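Local coordinates for magnesium transporter MgtE (PDB 2OUX), which probably carries magnesium ions across the cell membrane as a homodimer, and is represented here by its cytosolic magnesium-binding N and CBS domains, at residues M96-D99 / N100-L104; D136-A139 / G140-M143; Y177-D180 / Q181-L185; D222-Q225 / T226-Y230; I253-V256 / I257-E260. All coordinates share one frame; numbering follows the deposited sequence.

Interaction 1 of 5, residues M96-D99 / N100-L104; sequences MYTD and NAVDL. With MG (magnesium ion), chain D; MG (magnesium ion), chain F.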
loop_
_atom_site.group_PDB
_atom_site.type_symbol
_atom_site.label_atom_id
_atom_site.label_comp_id
_atom_site.label_asym_id
_atom_site.label_seq_id
_atom_site.Cartn_x
_atom_site.Cartn_y
_atom_site.Cartn_z
HETATM N N MSE A 96 -7.787 19.538 0.613
HETATM C CA MSE A 96 -7.184 18.417 1.327
HETATM C C MSE A 96 -8.065 17.196 1.134
HETATM O O MSE A 96 -9.202 17.310 0.680
HETATM C CB MSE A 96 -7.105 18.708 2.834
HETATM C CG MSE A 96 -6.189 19.854 3.247
HETATM SE SE MSE A 96 -6.369 20.356 5.132
HETATM C CE MSE A 96 -5.708 18.734 5.964
ATOM N N TYR A 97 -7.544 16.019 1.459
ATOM C CA TYR A 97 -8.379 14.827 1.374
ATOM C C TYR A 97 -9.362 14.966 2.524
ATOM O O TYR A 97 -8.990 15.376 3.632
ATOM C CB TYR A 97 -7.548 13.555 1.524
ATOM C CG TYR A 97 -6.767 13.263 0.279
ATOM C CD1 TYR A 97 -7.421 12.914 -0.904
ATOM C CD2 TYR A 97 -5.380 13.397 0.257
ATOM C CE1 TYR A 97 -6.715 12.707 -2.084
ATOM C CE2 TYR A 97 -4.658 13.192 -0.922
ATOM C CZ TYR A 97 -5.334 12.851 -2.087
ATOM O OH TYR A 97 -4.641 12.660 -3.256
ATOM N N THR A 98 -10.618 14.646 2.253
ATOM C CA THR A 98 -11.663 14.767 3.250
ATOM C C THR A 98 -11.324 14.238 4.643
ATOM O O THR A 98 -11.552 14.916 5.634
ATOM C CB THR A 98 -12.924 14.102 2.750
ATOM O OG1 THR A 98 -13.189 14.571 1.417
ATOM C CG2 THR A 98 -14.106 14.448 3.667
ATOM N N ASP A 99 -10.770 13.044 4.743
ATOM C CA ASP A 99 -10.467 12.530 6.068
ATOM C C ASP A 99 -9.563 13.503 6.822
ATOM O O ASP A 99 -9.778 13.774 8.007
ATOM C CB ASP A 99 -9.828 11.141 5.979
ATOM C CG ASP A 99 -8.510 11.142 5.231
ATOM O OD1 ASP A 99 -8.177 12.118 4.519
ATOM O OD2 ASP A 99 -7.814 10.130 5.362
ATOM N N ASN A 100 -8.571 14.051 6.128
ATOM C CA ASN A 100 -7.646 14.985 6.748
ATOM C C ASN A 100 -8.313 16.316 7.056
ATOM O O ASN A 100 -7.996 16.951 8.058
ATOM C CB ASN A 100 -6.435 15.219 5.849
ATOM C CG ASN A 100 -5.635 13.951 5.609
ATOM O OD1 ASN A 100 -5.463 13.133 6.514
ATOM N ND2 ASN A 100 -5.124 13.794 4.393
ATOM N N ALA A 101 -9.230 16.742 6.196
ATOM C CA ALA A 101 -9.925 18.001 6.425
ATOM C C ALA A 101 -10.773 17.894 7.698
ATOM O O ALA A 101 -10.675 18.741 8.589
ATOM C CB ALA A 101 -10.797 18.348 5.230
ATOM N N VAL A 102 -11.598 16.851 7.771
ATOM C CA VAL A 102 -12.448 16.630 8.933
ATOM C C VAL A 102 -11.616 16.637 10.217
ATOM O O VAL A 102 -12.013 17.242 11.213
ATOM C CB VAL A 102 -13.221 15.289 8.819
ATOM C CG1 VAL A 102 -13.747 14.858 10.179
ATOM C CG2 VAL A 102 -14.376 15.447 7.855
ATOM N N ASP A 103 -10.458 15.983 10.196
ATOM C CA ASP A 103 -9.612 15.950 11.380
ATOM C C ASP A 103 -9.134 17.341 11.774
ATOM O O ASP A 103 -9.182 17.712 12.950
ATOM C CB ASP A 103 -8.397 15.035 11.166
ATOM C CG ASP A 103 -8.776 13.573 11.118
ATOM O OD1 ASP A 103 -9.983 13.304 11.209
ATOM O OD2 ASP A 103 -7.879 12.704 10.979
ATOM N N LEU A 104 -8.659 18.106 10.796
ATOM C CA LEU A 104 -8.172 19.451 11.060
ATOM C C LEU A 104 -9.294 20.227 11.748
ATOM O O LEU A 104 -9.115 20.768 12.838
ATOM C CB LEU A 104 -7.789 20.137 9.746
ATOM C CG LEU A 104 -6.876 21.371 9.766
ATOM C CD1 LEU A 104 -7.292 22.312 10.875
ATOM C CD2 LEU A 104 -5.435 20.938 9.966
HETATM MG MG MG D . -10.997 11.327 10.923
HETATM MG MG MG F . -6.090 9.193 4.597
HETATM O O HOH W 1 -11.698 12.058 9.086
HETATM O O HOH W 2 -6.069 11.002 3.144
HETATM O O HOH W 3 -9.083 10.411 10.157
HETATM O O HOH W 4 -12.873 11.785 12.344
HETATM O O HOH W 5 -10.376 10.768 12.880
#

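Interaction 2 of 5, residues D136-A139 / G140-M143; sequences DETA and GAIM. With MG (magnesium ion), chain D.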
loop_
_atom_site.group_PDB
_atom_site.type_symbol
_atom_site.label_atom_id
_atom_site.label_comp_id
_atom_site.label_asym_id
_atom_site.label_seq_id
_atom_site.Cartn_x
_atom_site.Cartn_y
_atom_site.Cartn_z
ATOM N N ASP A 136 -15.970 9.288 16.471
ATOM C CA ASP A 136 -14.537 9.117 16.526
ATOM C C ASP A 136 -14.174 7.646 16.773
ATOM O O ASP A 136 -14.805 6.966 17.586
ATOM C CB ASP A 136 -13.963 9.989 17.643
ATOM C CG ASP A 136 -12.452 9.972 17.679
ATOM O OD1 ASP A 136 -11.884 9.479 18.676
ATOM O OD2 ASP A 136 -11.827 10.452 16.705
ATOM N N GLU A 137 -13.165 7.170 16.047
ATOM C CA GLU A 137 -12.644 5.812 16.162
ATOM C C GLU A 137 -13.408 4.719 15.433
ATOM O O GLU A 137 -13.151 3.535 15.641
ATOM C CB GLU A 137 -12.456 5.431 17.633
ATOM C CG GLU A 137 -11.612 6.434 18.403
ATOM C CD GLU A 137 -10.930 5.833 19.612
ATOM O OE1 GLU A 137 -11.614 5.195 20.445
ATOM O OE2 GLU A 137 -9.700 6.006 19.732
ATOM N N THR A 138 -14.337 5.123 14.571
ATOM C CA THR A 138 -15.102 4.187 13.753
ATOM C C THR A 138 -14.597 4.346 12.316
ATOM O O THR A 138 -13.991 5.362 11.973
ATOM C CB THR A 138 -16.603 4.512 13.745
ATOM O OG1 THR A 138 -16.810 5.782 13.112
ATOM C CG2 THR A 138 -17.165 4.530 15.174
ATOM N N ALA A 139 -14.869 3.355 11.476
ATOM C CA ALA A 139 -14.443 3.399 10.085
ATOM C C ALA A 139 -14.804 4.710 9.393
ATOM O O ALA A 139 -14.008 5.246 8.620
ATOM C CB ALA A 139 -15.049 2.245 9.326
ATOM N N GLY A 140 -16.005 5.218 9.651
ATOM C CA GLY A 140 -16.417 6.455 9.014
ATOM C C GLY A 140 -15.529 7.618 9.413
ATOM O O GLY A 140 -15.344 8.565 8.657
ATOM N N ALA A 141 -14.972 7.527 10.613
ATOM C CA ALA A 141 -14.112 8.559 11.138
ATOM C C ALA A 141 -12.699 8.491 10.581
ATOM O O ALA A 141 -11.990 9.472 10.648
ATOM C CB ALA A 141 -14.077 8.483 12.656
ATOM N N ILE A 142 -12.271 7.353 10.038
ATOM C CA ILE A 142 -10.913 7.285 9.505
ATOM C C ILE A 142 -10.866 7.012 8.005
ATOM O O ILE A 142 -9.791 6.884 7.431
ATOM C CB ILE A 142 -10.074 6.211 10.222
ATOM C CG1 ILE A 142 -10.748 4.851 10.089
ATOM C CG2 ILE A 142 -9.888 6.595 11.698
ATOM C CD1 ILE A 142 -9.861 3.703 10.518
HETATM N N MSE A 143 -12.031 6.932 7.371
HETATM C CA MSE A 143 -12.093 6.682 5.937
HETATM C C MSE A 143 -12.061 8.001 5.174
HETATM O O MSE A 143 -12.134 9.078 5.766
HETATM C CB MSE A 143 -13.382 5.953 5.574
HETATM C CG MSE A 143 -14.617 6.831 5.664
HETATM SE SE MSE A 143 -16.217 5.923 5.071
HETATM C CE MSE A 143 -17.326 7.473 4.709
HETATM MG MG MG D . -10.997 11.327 10.923
HETATM O O HOH W 4 -12.873 11.785 12.344
HETATM O O HOH W 5 -10.376 10.768 12.880
HETATM O O HOH W 3 -9.083 10.411 10.157
HETATM O O HOH W 1 -11.698 12.058 9.086
#

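Interaction 3 of 5, residues Y177-D180 / Q181-L185; sequences YVVD and QENHL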
loop_
_atom_site.group_PDB
_atom_site.type_symbol
_atom_site.label_atom_id
_atom_site.label_comp_id
_atom_site.label_asym_id
_atom_site.label_seq_id
_atom_site.Cartn_x
_atom_site.Cartn_y
_atom_site.Cartn_z
ATOM N N TYR A 177 -13.000 -0.003 -7.507
ATOM C CA TYR A 177 -14.230 -0.623 -7.033
ATOM C C TYR A 177 -15.330 -0.600 -8.088
ATOM O O TYR A 177 -15.456 0.354 -8.854
ATOM C CB TYR A 177 -14.660 0.072 -5.742
ATOM C CG TYR A 177 -13.554 0.008 -4.714
ATOM C CD1 TYR A 177 -13.349 -1.149 -3.958
ATOM C CD2 TYR A 177 -12.638 1.056 -4.582
ATOM C CE1 TYR A 177 -12.255 -1.269 -3.103
ATOM C CE2 TYR A 177 -11.540 0.947 -3.725
ATOM C CZ TYR A 177 -11.356 -0.223 -3.001
ATOM O OH TYR A 177 -10.238 -0.364 -2.226
ATOM N N VAL A 178 -16.113 -1.670 -8.141
ATOM C CA VAL A 178 -17.187 -1.757 -9.116
ATOM C C VAL A 178 -18.519 -1.631 -8.402
ATOM O O VAL A 178 -18.777 -2.349 -7.449
ATOM C CB VAL A 178 -17.143 -3.105 -9.874
ATOM C CG1 VAL A 178 -18.215 -3.133 -10.964
ATOM C CG2 VAL A 178 -15.757 -3.315 -10.490
ATOM N N VAL A 179 -19.354 -0.702 -8.851
ATOM C CA VAL A 179 -20.669 -0.506 -8.248
ATOM C C VAL A 179 -21.741 -0.568 -9.324
ATOM O O VAL A 179 -21.434 -0.531 -10.509
ATOM C CB VAL A 179 -20.808 0.879 -7.560
ATOM C CG1 VAL A 179 -19.869 0.987 -6.369
ATOM C CG2 VAL A 179 -20.537 1.982 -8.566
ATOM N N ASP A 180 -22.996 -0.676 -8.901
ATOM C CA ASP A 180 -24.110 -0.680 -9.841
ATOM C C ASP A 180 -24.644 0.752 -9.857
ATOM O O ASP A 180 -24.011 1.645 -9.293
ATOM C CB ASP A 180 -25.196 -1.674 -9.411
ATOM C CG ASP A 180 -25.758 -1.382 -8.039
ATOM O OD1 ASP A 180 -25.488 -0.293 -7.499
ATOM O OD2 ASP A 180 -26.487 -2.250 -7.505
ATOM N N GLN A 181 -25.796 0.978 -10.485
ATOM C CA GLN A 181 -26.361 2.327 -10.563
ATOM C C GLN A 181 -26.646 2.954 -9.208
ATOM O O GLN A 181 -26.422 4.149 -9.006
ATOM C CB GLN A 181 -27.661 2.338 -11.372
ATOM C CG GLN A 181 -27.512 2.055 -12.853
ATOM C CD GLN A 181 -27.544 0.577 -13.159
ATOM O OE1 GLN A 181 -28.285 -0.185 -12.528
ATOM N NE2 GLN A 181 -26.759 0.160 -14.142
ATOM N N GLU A 182 -27.151 2.150 -8.281
ATOM C CA GLU A 182 -27.480 2.637 -6.949
ATOM C C GLU A 182 -26.260 2.770 -6.050
ATOM O O GLU A 182 -26.380 2.976 -4.845
ATOM C CB GLU A 182 -28.517 1.716 -6.314
ATOM C CG GLU A 182 -29.909 1.891 -6.910
ATOM C CD GLU A 182 -30.876 0.810 -6.474
ATOM O OE1 GLU A 182 -30.819 -0.301 -7.043
ATOM O OE2 GLU A 182 -31.684 1.067 -5.555
ATOM N N ASN A 183 -25.083 2.667 -6.651
ATOM C CA ASN A 183 -23.835 2.778 -5.915
ATOM C C ASN A 183 -23.640 1.647 -4.911
ATOM O O ASN A 183 -23.055 1.836 -3.841
ATOM C CB ASN A 183 -23.756 4.124 -5.202
ATOM C CG ASN A 183 -22.373 4.409 -4.677
ATOM O OD1 ASN A 183 -21.384 4.240 -5.393
ATOM N ND2 ASN A 183 -22.288 4.847 -3.426
ATOM N N HIS A 184 -24.154 0.475 -5.258
ATOM C CA HIS A 184 -24.003 -0.718 -4.436
ATOM C C HIS A 184 -22.638 -1.300 -4.801
ATOM O O HIS A 184 -22.308 -1.401 -5.988
ATOM C CB HIS A 184 -25.086 -1.740 -4.781
ATOM C CG HIS A 184 -26.412 -1.463 -4.149
ATOM N ND1 HIS A 184 -27.604 -1.854 -4.720
ATOM C CD2 HIS A 184 -26.735 -0.878 -2.969
ATOM C CE1 HIS A 184 -28.603 -1.523 -3.923
ATOM N NE2 HIS A 184 -28.103 -0.929 -2.851
ATOM N N LEU A 185 -21.844 -1.661 -3.792
ATOM C CA LEU A 185 -20.524 -2.247 -4.029
ATOM C C LEU A 185 -20.729 -3.689 -4.462
ATOM O O LEU A 185 -21.173 -4.522 -3.672
ATOM C CB LEU A 185 -19.686 -2.203 -2.749
ATOM C CG LEU A 185 -18.293 -2.850 -2.802
ATOM C CD1 LEU A 185 -17.433 -2.201 -3.896
ATOM C CD2 LEU A 185 -17.641 -2.717 -1.433
#

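Interaction 4 of 5, residues D222-Q225 / T226-Y230; sequences DVAQ and TIRDY. With MG (magnesium ion), chain C.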
loop_
_atom_site.group_PDB
_atom_site.type_symbol
_atom_site.label_atom_id
_atom_site.label_comp_id
_atom_site.label_asym_id
_atom_site.label_seq_id
_atom_site.Cartn_x
_atom_site.Cartn_y
_atom_site.Cartn_z
ATOM N N ASP A 222 -10.869 -3.292 14.422
ATOM C CA ASP A 222 -11.318 -4.391 13.575
ATOM C C ASP A 222 -10.899 -4.105 12.142
ATOM O O ASP A 222 -10.483 -5.007 11.412
ATOM C CB ASP A 222 -12.842 -4.568 13.652
ATOM C CG ASP A 222 -13.310 -4.995 15.034
ATOM O OD1 ASP A 222 -12.601 -5.797 15.684
ATOM O OD2 ASP A 222 -14.389 -4.537 15.467
ATOM N N VAL A 223 -11.005 -2.840 11.751
ATOM C CA VAL A 223 -10.621 -2.432 10.415
ATOM C C VAL A 223 -9.141 -2.716 10.239
ATOM O O VAL A 223 -8.727 -3.304 9.246
ATOM C CB VAL A 223 -10.902 -0.942 10.202
ATOM C CG1 VAL A 223 -10.303 -0.461 8.881
ATOM C CG2 VAL A 223 -12.405 -0.721 10.208
ATOM N N ALA A 224 -8.348 -2.308 11.220
ATOM C CA ALA A 224 -6.911 -2.527 11.186
ATOM C C ALA A 224 -6.604 -4.016 11.051
ATOM O O ALA A 224 -5.679 -4.401 10.332
ATOM C CB ALA A 224 -6.285 -1.983 12.454
ATOM N N GLN A 225 -7.381 -4.854 11.737
ATOM C CA GLN A 225 -7.150 -6.296 11.690
ATOM C C GLN A 225 -7.384 -6.843 10.283
ATOM O O GLN A 225 -6.664 -7.733 9.824
ATOM C CB GLN A 225 -8.060 -7.024 12.693
ATOM C CG GLN A 225 -7.745 -8.514 12.853
ATOM C CD GLN A 225 -6.307 -8.754 13.278
ATOM O OE1 GLN A 225 -5.785 -8.052 14.142
ATOM N NE2 GLN A 225 -5.668 -9.752 12.685
ATOM N N THR A 226 -8.394 -6.307 9.604
ATOM C CA THR A 226 -8.705 -6.730 8.249
ATOM C C THR A 226 -7.536 -6.372 7.333
ATOM O O THR A 226 -7.133 -7.160 6.477
ATOM C CB THR A 226 -10.006 -6.041 7.736
ATOM O OG1 THR A 226 -11.132 -6.544 8.465
ATOM C CG2 THR A 226 -10.226 -6.308 6.240
ATOM N N ILE A 227 -6.978 -5.184 7.531
ATOM C CA ILE A 227 -5.870 -4.721 6.708
ATOM C C ILE A 227 -4.646 -5.576 6.972
ATOM O O ILE A 227 -3.853 -5.864 6.074
ATOM C CB ILE A 227 -5.532 -3.233 7.003
ATOM C CG1 ILE A 227 -6.626 -2.319 6.445
ATOM C CG2 ILE A 227 -4.218 -2.869 6.333
ATOM C CD1 ILE A 227 -8.032 -2.855 6.634
ATOM N N ARG A 228 -4.504 -5.972 8.229
ATOM C CA ARG A 228 -3.390 -6.785 8.687
ATOM C C ARG A 228 -3.504 -8.184 8.096
ATOM O O ARG A 228 -2.553 -8.715 7.552
ATOM C CB ARG A 228 -3.420 -6.836 10.220
ATOM C CG ARG A 228 -2.139 -7.286 10.902
ATOM C CD ARG A 228 -1.861 -6.411 12.132
ATOM N NE ARG A 228 -3.085 -6.108 12.868
ATOM C CZ ARG A 228 -3.161 -5.279 13.903
ATOM N NH1 ARG A 228 -2.074 -4.655 14.338
ATOM N NH2 ARG A 228 -4.330 -5.074 14.507
ATOM N N ASP A 229 -4.685 -8.779 8.182
ATOM C CA ASP A 229 -4.887 -10.126 7.646
ATOM C C ASP A 229 -4.819 -10.242 6.126
ATOM O O ASP A 229 -4.162 -11.128 5.601
ATOM C CB ASP A 229 -6.234 -10.677 8.105
ATOM C CG ASP A 229 -6.278 -10.944 9.592
ATOM O OD1 ASP A 229 -5.220 -11.296 10.160
ATOM O OD2 ASP A 229 -7.370 -10.819 10.183
ATOM N N TYR A 230 -5.513 -9.354 5.422
ATOM C CA TYR A 230 -5.547 -9.410 3.958
ATOM C C TYR A 230 -4.413 -8.686 3.244
ATOM O O TYR A 230 -4.333 -8.716 2.024
ATOM C CB TYR A 230 -6.894 -8.878 3.456
ATOM C CG TYR A 230 -8.059 -9.768 3.821
ATOM C CD1 TYR A 230 -8.534 -10.741 2.935
ATOM C CD2 TYR A 230 -8.660 -9.673 5.072
ATOM C CE1 TYR A 230 -9.581 -11.592 3.297
ATOM C CE2 TYR A 230 -9.698 -10.514 5.438
ATOM C CZ TYR A 230 -10.154 -11.470 4.553
ATOM O OH TYR A 230 -11.187 -12.293 4.942
HETATM MG MG MG C . -0.564 -8.740 7.224
HETATM O O HOH W 6 -0.977 -10.987 6.639
HETATM O O HOH W 7 -0.229 -9.382 9.352
HETATM O O HOH W 8 0.329 -6.832 7.510
HETATM O O HOH W 9 1.390 -9.445 6.911
#

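Interaction 5 of 5, residues I253-V256 / I257-E260; sequences IIDV and IDDE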
loop_
_atom_site.group_PDB
_atom_site.type_symbol
_atom_site.label_atom_id
_atom_site.label_comp_id
_atom_site.label_asym_id
_atom_site.label_seq_id
_atom_site.Cartn_x
_atom_site.Cartn_y
_atom_site.Cartn_z
ATOM N N ILE A 253 -4.130 3.440 8.849
ATOM C CA ILE A 253 -4.285 2.320 9.762
ATOM C C ILE A 253 -3.039 2.183 10.610
ATOM O O ILE A 253 -3.111 1.802 11.775
ATOM C CB ILE A 253 -4.558 1.008 8.986
ATOM C CG1 ILE A 253 -6.051 0.928 8.687
ATOM C CG2 ILE A 253 -4.111 -0.223 9.782
ATOM C CD1 ILE A 253 -6.340 0.795 7.185
ATOM N N ILE A 254 -1.887 2.491 10.033
ATOM C CA ILE A 254 -0.672 2.400 10.807
ATOM C C ILE A 254 -0.742 3.384 11.974
ATOM O O ILE A 254 -0.337 3.051 13.090
ATOM C CB ILE A 254 0.574 2.667 9.938
ATOM C CG1 ILE A 254 0.871 1.418 9.087
ATOM C CG2 ILE A 254 1.761 3.023 10.833
ATOM C CD1 ILE A 254 1.916 1.591 8.016
ATOM N N ASP A 255 -1.270 4.584 11.729
ATOM C CA ASP A 255 -1.382 5.578 12.797
ATOM C C ASP A 255 -2.364 5.069 13.843
ATOM O O ASP A 255 -2.154 5.235 15.041
ATOM C CB ASP A 255 -1.870 6.930 12.265
ATOM C CG ASP A 255 -0.827 7.647 11.420
ATOM O OD1 ASP A 255 0.375 7.328 11.525
ATOM O OD2 ASP A 255 -1.213 8.546 10.655
ATOM N N VAL A 256 -3.446 4.461 13.379
ATOM C CA VAL A 256 -4.433 3.901 14.279
ATOM C C VAL A 256 -3.744 2.850 15.146
ATOM O O VAL A 256 -3.888 2.855 16.367
ATOM C CB VAL A 256 -5.582 3.257 13.493
ATOM C CG1 VAL A 256 -6.429 2.385 14.412
ATOM C CG2 VAL A 256 -6.433 4.341 12.870
ATOM N N ILE A 257 -2.986 1.961 14.510
ATOM C CA ILE A 257 -2.269 0.913 15.236
ATOM C C ILE A 257 -1.310 1.541 16.247
ATOM O O ILE A 257 -1.158 1.043 17.366
ATOM C CB ILE A 257 -1.456 -0.005 14.279
ATOM C CG1 ILE A 257 -2.404 -0.845 13.418
ATOM C CG2 ILE A 257 -0.543 -0.932 15.083
ATOM C CD1 ILE A 257 -1.726 -1.552 12.269
ATOM N N ASP A 258 -0.655 2.629 15.852
ATOM C CA ASP A 258 0.275 3.300 16.747
ATOM C C ASP A 258 -0.473 3.813 17.974
ATOM O O ASP A 258 0.037 3.746 19.097
ATOM C CB ASP A 258 0.978 4.471 16.044
ATOM C CG ASP A 258 2.140 4.022 15.167
ATOM O OD1 ASP A 258 2.781 3.007 15.504
ATOM O OD2 ASP A 258 2.428 4.691 14.150
ATOM N N ASP A 259 -1.682 4.319 17.757
ATOM C CA ASP A 259 -2.486 4.841 18.850
ATOM C C ASP A 259 -2.949 3.744 19.804
ATOM O O ASP A 259 -2.813 3.868 21.018
ATOM C CB ASP A 259 -3.696 5.606 18.311
ATOM C CG ASP A 259 -3.306 6.898 17.594
ATOM O OD1 ASP A 259 -2.183 7.398 17.822
ATOM O OD2 ASP A 259 -4.128 7.420 16.814
ATOM N N GLU A 260 -3.493 2.665 19.262
ATOM C CA GLU A 260 -3.960 1.569 20.098
ATOM C C GLU A 260 -2.863 1.018 21.005
ATOM O O GLU A 260 -3.114 0.667 22.165
ATOM C CB GLU A 260 -4.517 0.454 19.222
ATOM C CG GLU A 260 -5.831 0.806 18.553
ATOM C CD GLU A 260 -6.933 1.127 19.558
ATOM O OE1 GLU A 260 -6.830 0.666 20.718
ATOM O OE2 GLU A 260 -7.907 1.822 19.184
#

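Interaction 1 of 5, residues M96-D99 / N100-L104
Asp99 and Asp103, one helical turn apart and joined by the backbone bond from Asp103 N to Asp99 O (3.2 Å), each hold a different magnesium ion. They lie in the first turns of helix 98-107 in the intracellular N domain of MgtE, with Tyr97 at the N-cap. Asp99 OD2 binds one ion at 2.1 Å, shared with Asp252 of helix 250-262. Asp103 OD1 binds the other at 2.2 Å, shared with the carbonyl of Ala141. Both ions therefore tie this helix to residues far along the chain. The second oxygen of each carboxylate is occupied too. Asp99 OD1 accepts a bond from water 2 (2.8 Å), a ligand of the same ion, and Asp103 OD2 accepts one from water 3, also bound to the metal, so that each carboxylate is gripped at two points and limited in its rotation. The positive ions would offset the charge gathered by the two aspartates and by Glu72, which lies close to Asp103. With chi1 at 62°, Asp99 turns its carboxylate alongside the amide of Asn100, and the two planes stand 37° apart. Asn100 ND2 itself bonds Asp68, while selenomethionine Met96 brings its CE at about a right angle against Asn100 CB (3.6 Å). Ala101 N bonds Tyr97 O at 2.9 Å, the first full turn of the helix behind the N-cap. Water 1, a ligand of the ion on Asp103, donates a hydrogen bond to Asp99 O at 2.8 Å, linking the backbone of one metal-binding residue to the coordination shell of the other.

Interaction 2 of 5, residues D136-A139 / G140-M143
Ala141 sets its methyl group against the residues that precede it: CB lies 3.2 Å from Thr138 O and 3.7 Å from Glu137 N. Thr138 faces the same turn with its hydroxyl. A chi1 of 65° sets OG1 between its own N and carbonyl carbon, near the amides of Gly140 and Ala141, but the hydrogen bond of OG1 goes to Glu135 O. On the other flank Ile142 and Met143, a selenomethionine, gather about one carbonyl. Ile142 CG1 comes within 3.6 Å of Ala139 O, and Met143 CB within 3.2 Å of the same atom. In both, the chain leaves CB between the backbone N and the carbonyl carbon, and from there the extended Met143 chain runs on to Leu245 and Val248, while Ile142 covers Val248 and Gln220. The backbone is drawn up tightly. Ala141 N bonds Thr138 O at 2.7 Å and Ile142 N bonds Ala139 O at 3.1 Å, each donor well above the carbonyl plane, 51° and 68° out of it. The longer-spaced bonds from Ile142 N to Thr138 O and from Met143 N to Ala139 O are weak. The carbonyl of Ala141 points out of the turn, and its O binds a magnesium ion at 2.1 Å with four waters and Asp103 as the remaining ligands. Glu137 belongs to a further magnesium site with Glu260. The arrangement is a single, weakly bonded helical turn, 139-142, whose main-chain oxygen completes a magnesium site with Asp103 of helix 98-107.

Interaction 3 of 5, residues Y177-D180 / Q181-L185
Asp180 satisfies three donors of the tight turn that follows it. Its OD1 takes the amide His184 N at 2.7 Å and 160°, approached from above the carboxylate plane, and its OD2 takes a weak bond from His184 ND1 at 3.0 Å. OD2 sits at the edge of the imidazole, whose plane stands 52° from the carboxylate. This double reach depends on chi1 of 59°, which swings CG back over the turn. The third donor is Asn183 N, bonded to Asp180 O at 3.0 Å, and it closes a type I turn from Asp180 to Asn183. Asp180 N in return bonds His184 O at 3.1 Å, an oxygen that also receives a CA-H...O contact from Val179 CA (2.9 Å). Together these bonds make a 3:5 beta hairpin, a type I turn with a G1 beta bulge, in which Asn183 takes the left-handed backbone conformation. The hairpin joins strands 175-179 and 185-190 of the first CBS domain, where Val179 and Leu185 form a non-hydrogen-bonded antiparallel pair. Asn183 ND2 finds its acceptor in Leu244 O of the other CBS domain, and His184 stacks on His243 there. Val179 CG1 rests against Asn183 OD1 (3.7 Å). Further along strand 175-179, Leu185 CD1 touches Tyr177 CB at 4.0 Å. Tyr177, packed on Ala234 and Pro236, shares a magnesium site with Ala234.

Interaction 4 of 5, residues D222-Q225 / T226-Y230
Gln225 spends its terminal amide on two residues further along the same helix, and every bond is weak. Its NE2 donates to both carboxylate oxygens of Asp229, OD1 at 3.0 Å and OD2 at 3.2 Å, the amide and carboxylate planes lying 57° apart. Its OE1 accepts from Arg228 NH2 at 3.3 Å, with the planes only 31° apart. The chain reaches both because CG stands opposite the backbone N (chi1 -172°) and then bends at chi2. Arg228 has its main partner across the dimer, a salt bridge from NH1 to Asp258 of the second subunit. Backbone bonds of the regular helical kind include Asp229 N to Gln225 O at 2.8 Å and Arg228 N to Ala224 O at 2.9 Å. Thr226 OG1 adds a long, weak bond to Asp222 O. This is helix 220-230 of the second CBS domain, the crossover of a beta-alpha-beta unit between strands 214-215 and 234-238. Among the apolar groups, Ala224 and Ile227 face helix 250-262. Aromatic contacts cross the dimer: Tyr230 meets His35 and Tyr37 of the second subunit edge-to-face, and its OH bonds Glu38 there. Metal binding uses the main chain: Arg228 O holds a magnesium ion at 2.0 Å, with Asp231 OD1 and waters 6 to 9. Water 6 gives a weak bond to Asp229 O (3.4 Å).

Interaction 5 of 5, residues I253-V256 / I257-E260
Ile257 N donates to Ile253 O at 2.7 Å and 165°, the shortest of four consecutive backbone bonds along helix 250-262 of the second CBS domain. The same pair meets through its side chains. Ile257 CD1 lies 3.7 Å from Ile253 CG2, the two chains crossing obliquely, and Ile257 CG1 comes within 3.2 Å of Ile253 O. A chi1 of -69° followed by an extended chi2 lays the Ile257 chain back along the preceding turn, against helix 220-230. On another flank Ile254 and Asp258 run side by side in the same direction, with Ile254 CG2 3.8 Å from Asp258 OD2. Here the helix faces the dimer partner, and Ile254 packs on Val250 of the second subunit. Asp258 OD2 is 4.2 Å from Asp255 OD1, and its strong partner is Arg228 of the second subunit, joined by a salt bridge. At the end of the segment Glu260 curls at chi2, its OE2 bonded to Gln220 NE2, and it is a magnesium-binding residue. The chemistry is that of an acidic helix surface beside an apolar flank: the like charges of Asp255 and Asp258 would repel, and the arginine of the neighbouring subunit probably eases this across the dimer interface.

Interactions 1 and 2 share one magnesium ion and four waters, and they touch directly where Asp99 CB meets Met143 O at 3.1 Å. Their centres are about 12 Å apart. Interactions 4 and 5 lie on neighbouring helices of the second CBS domain, also about 12 Å between centres; Ala224 CB packs on Ile253 CG2 at 3.9 Å, and both reach the second subunit, each through one half of the reciprocal Arg228–Asp258 bridge. Interaction 2 connects the two groups, touching interaction 4 through Ala139 and Val223 and interaction 5 through Ile142 and Val256. Interaction 3 stands apart, its nearest atoms about 9 Å from interaction 4 and its centre about 30 Å from that of interaction 5.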